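Glycosyl transferase family 8 (Streptococcus pneumoniae, PDB 5GVV) transfers galactose from UDP-galactose onto the terminal glucose of the GlcNAc-Glc-modified serine-rich repeat protein PsrP, the third step of its O-glycosylation. Local coordinates at the interface of chains A and B. Numbering follows the deposited sequence. Chains: chain A/B, Glycosyl transferase family 8.

Contact 1: the interface of chains A and B. Residues chain A 330, 332, 335; chain B 204, 207-208, 240.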
# COMPACT_ATOMS: atom_id res chain seq x y z
N ASN A 330 -13.42 19.02 10.19
CA ASN A 330 -12.31 19.93 10.46
C ASN A 330 -11.90 20.78 9.26
O ASN A 330 -10.71 20.98 9.01
CB ASN A 330 -11.11 19.14 10.99
CG ASN A 330 -11.39 18.51 12.34
OD1 ASN A 330 -11.75 19.20 13.29
ND2 ASN A 330 -11.26 17.19 12.43
N LEU A 332 -12.52 24.54 6.94
CA LEU A 332 -12.48 25.96 7.30
C LEU A 332 -13.25 26.77 6.25
O LEU A 332 -13.47 26.28 5.14
CB LEU A 332 -11.03 26.44 7.43
CG LEU A 332 -10.21 25.86 8.60
CD1 LEU A 332 -8.72 26.04 8.38
CD2 LEU A 332 -10.62 26.50 9.92
N LEU A 335 -12.26 26.93 2.57
CA LEU A 335 -12.40 25.64 1.89
C LEU A 335 -13.87 25.36 1.55
O LEU A 335 -14.19 24.88 0.46
CB LEU A 335 -11.81 24.51 2.74
CG LEU A 335 -10.37 24.80 3.18
CD1 LEU A 335 -9.85 23.76 4.17
CD2 LEU A 335 -9.46 24.87 1.97
N TYR B 204 -4.95 23.89 3.65
CA TYR B 204 -5.39 23.98 5.05
C TYR B 204 -4.67 25.11 5.77
O TYR B 204 -5.29 25.89 6.49
CB TYR B 204 -5.16 22.65 5.78
CG TYR B 204 -5.91 22.53 7.09
CD1 TYR B 204 -7.28 22.72 7.15
CD2 TYR B 204 -5.24 22.21 8.27
CE1 TYR B 204 -7.97 22.60 8.34
CE2 TYR B 204 -5.92 22.09 9.47
CZ TYR B 204 -7.29 22.29 9.49
OH TYR B 204 -7.99 22.17 10.68
N ALA B 207 -6.00 28.49 4.52
CA ALA B 207 -7.31 28.69 5.12
C ALA B 207 -7.20 29.02 6.61
O ALA B 207 -8.05 29.74 7.16
CB ALA B 207 -8.16 27.44 4.92
N THR B 208 -6.18 28.47 7.26
CA THR B 208 -5.94 28.68 8.69
C THR B 208 -5.42 30.09 8.96
O THR B 208 -5.93 30.78 9.85
CB THR B 208 -4.93 27.65 9.24
OG1 THR B 208 -5.55 26.36 9.36
CG2 THR B 208 -4.44 28.07 10.62
N VAL B 240 -9.09 17.88 3.53
CA VAL B 240 -9.88 19.06 3.19
C VAL B 240 -9.27 19.90 2.06
O VAL B 240 -9.92 20.79 1.52
CB VAL B 240 -10.13 19.95 4.43
CG1 VAL B 240 -10.99 19.22 5.45
CG2 VAL B 240 -8.81 20.36 5.05
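The delta-methyl CD1 of A:Leu332 stands above the plane of the B:Tyr204 phenol ring but just outside its CE1 edge, approaching ring carbon CE1 to 3.5 Å. The two side chains cross at about a right angle, so the ring edge meets the end of the leucine rather than its length. The same methyl comes to 3.3 Å from B:Thr208 OG1, the threonine hydroxyl, and to 3.8 Å from B:Ala207 CB. One branch of A:Leu332 therefore fills the groove between the tyrosine ring and the following turn of helix 203-209.

A:Leu335 extends this apolar patch along B:Ala207, whose methyl CB also sits 3.9 Å from A:Leu335 CG. Its CD1 branch turns to B:Val240 and meets CG2 at 3.7 Å, again with the side chains roughly perpendicular. The backbone carbonyl of A:Asn330 flanks the phenol rim, with A:Asn330 O 3.3 Å from B:Tyr204 CE1; it is displaced to the opposite side of the ring plane from A:Leu332 CD1. A:Asn330 has a positive phi of 58°, a left-handed backbone conformation at the loop leading towards helix 333-342.

In the second shell, chi1 of B:Tyr204 is -164°, placing CG opposite the backbone N and sending the ring out from the helix towards chain A. B:Thr208 OG1 donates a 2.9 Å hydrogen bond to B:Tyr204 O one turn earlier. The donor stands 42° out of the carbonyl plane. The bond probably helps to hold the hydroxyl OG1, which lies 4.2 Å above the B:Tyr204 ring plane over its centre, on the side of A:Leu332 CD1.

Together the residues bury 198 Å², the contacts described here being largely apolar. The patch joins the start of helix 333-342 of one copy to helix 203-209 of the other. It contributes to the two-fold interface of the deposited assembly, and may stabilise a dimer if that assembly exists in solution, which the structure alone does not show.

Contact 2: the interface of chains A and B. Residues chain A 212, 215, 242; chain B 334-335, 338.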
# COMPACT_ATOMS: atom_id res chain seq x y z
N GLN A 212 9.51 -32.44 11.44
CA GLN A 212 10.19 -32.66 10.16
C GLN A 212 9.28 -32.99 8.98
O GLN A 212 9.57 -32.60 7.84
CB GLN A 212 11.26 -33.75 10.31
CG GLN A 212 10.70 -35.09 10.78
CD GLN A 212 11.77 -36.14 11.00
OE1 GLN A 212 12.54 -36.44 10.09
NE2 GLN A 212 11.81 -36.70 12.20
N PHE A 215 7.46 -30.51 6.35
CA PHE A 215 8.23 -30.07 5.19
C PHE A 215 8.25 -31.10 4.06
O PHE A 215 8.79 -30.83 2.98
CB PHE A 215 9.65 -29.69 5.60
CG PHE A 215 9.70 -28.54 6.56
CD1 PHE A 215 9.66 -27.23 6.10
CD2 PHE A 215 9.78 -28.76 7.94
CE1 PHE A 215 9.69 -26.16 6.98
CE2 PHE A 215 9.81 -27.69 8.83
CZ PHE A 215 9.76 -26.39 8.35
N ARG A 242 8.54 -20.71 3.57
CA ARG A 242 8.52 -21.01 2.14
C ARG A 242 7.38 -20.30 1.43
O ARG A 242 6.42 -19.86 2.06
CB ARG A 242 8.40 -22.52 1.92
CG ARG A 242 9.63 -23.32 2.30
CD ARG A 242 9.29 -24.81 2.40
NE ARG A 242 8.26 -25.05 3.40
CZ ARG A 242 7.55 -26.18 3.49
NH1 ARG A 242 7.77 -27.17 2.64
NH2 ARG A 242 6.63 -26.31 4.43
N MSE B 334 15.91 -26.67 10.07
CA MSE B 334 14.98 -27.24 9.13
C MSE B 334 14.67 -26.39 7.95
O MSE B 334 14.47 -26.89 6.88
CB MSE B 334 13.67 -27.62 9.84
CG MSE B 334 13.97 -28.90 10.54
SE MSE B 334 12.25 -29.68 11.19
CE MSE B 334 13.00 -31.03 12.43
N LEU B 335 14.66 -25.07 8.14
CA LEU B 335 14.41 -24.14 7.05
C LEU B 335 15.61 -24.13 6.10
O LEU B 335 15.45 -24.21 4.88
CB LEU B 335 14.14 -22.74 7.60
CG LEU B 335 12.90 -22.69 8.50
CD1 LEU B 335 12.66 -21.30 9.06
CD2 LEU B 335 11.69 -23.17 7.73
N GLN B 338 15.70 -27.13 3.67
CA GLN B 338 14.92 -27.04 2.44
C GLN B 338 15.62 -26.18 1.39
O GLN B 338 15.56 -26.48 0.19
CB GLN B 338 13.52 -26.49 2.73
CG GLN B 338 12.73 -27.31 3.76
CD GLN B 338 12.60 -28.76 3.36
OE1 GLN B 338 12.24 -29.07 2.22
NE2 GLN B 338 12.90 -29.67 4.29
O HOH W 1 10.12 -27.63 0.97
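A:Phe215 presents one ring face and part of its rim to helix 333-342 of chain B, and the packing is tightest here. B:Leu335 CD2 reaches the distal end of the ring, 3.7 Å from A:Phe215 CE1. At the other side of the rim, the selenium of B:Met334, a selenomethionine, lies 3.9 Å from A:Phe215 CE2. The extended chain of B:Met334 continues past the ring, bringing SE to 3.8 Å from A:Gln212 CA at the start of 3-10 helix 212-216.

The amide of B:Gln338 lies over A:Phe215 CB, beyond the ring, its plane within 15° of the ring's. The bend of its chain at chi2 (-56°) brings it there, with B:Gln338 NE2 3.5 Å from A:Phe215 CB.

Within chain A, the CD1 edge of A:Phe215 rests on a face of the A:Arg242 guanidinium, CD1 3.5 Å above its plane and over its centre; the guanidinium lies beyond that edge, displaced to the side away from chain B. Towards chain B the arginine is looser, with A:Arg242 CD 4.5 Å from B:Gln338 CG. A water spans this side, 2.9 Å from A:Arg242 NH1 and equally far from B:Gln338 OE1, with an angle of 153° at the arginine hydrogen.

The patch buries 215 Å², seating an aromatic ring against the partner's helix beside a hydrated polar bridge, and may steady a dimer if the deposited pair exists in solution.

Contacts 1 and 2 lie about 56 Å apart, measured between the centres of their C-alpha atoms, at opposite ends of one two-fold symmetric interface. Both use helix 333-342, supplied by chain A in contact 1 and by chain B in contact 2, and Leu335 takes part in each. The opposing surfaces are sequence neighbours too: helix 203-209 with Val240, and 3-10 helix 212-216 with Arg242. By symmetry, contact 1 therefore adjoins the twin of contact 2. Each helix 333-342 docks on the other copy through two neighbouring patches, a reciprocal arrangement that could help to fix the relative orientation of the copies, if this pair is the biological one.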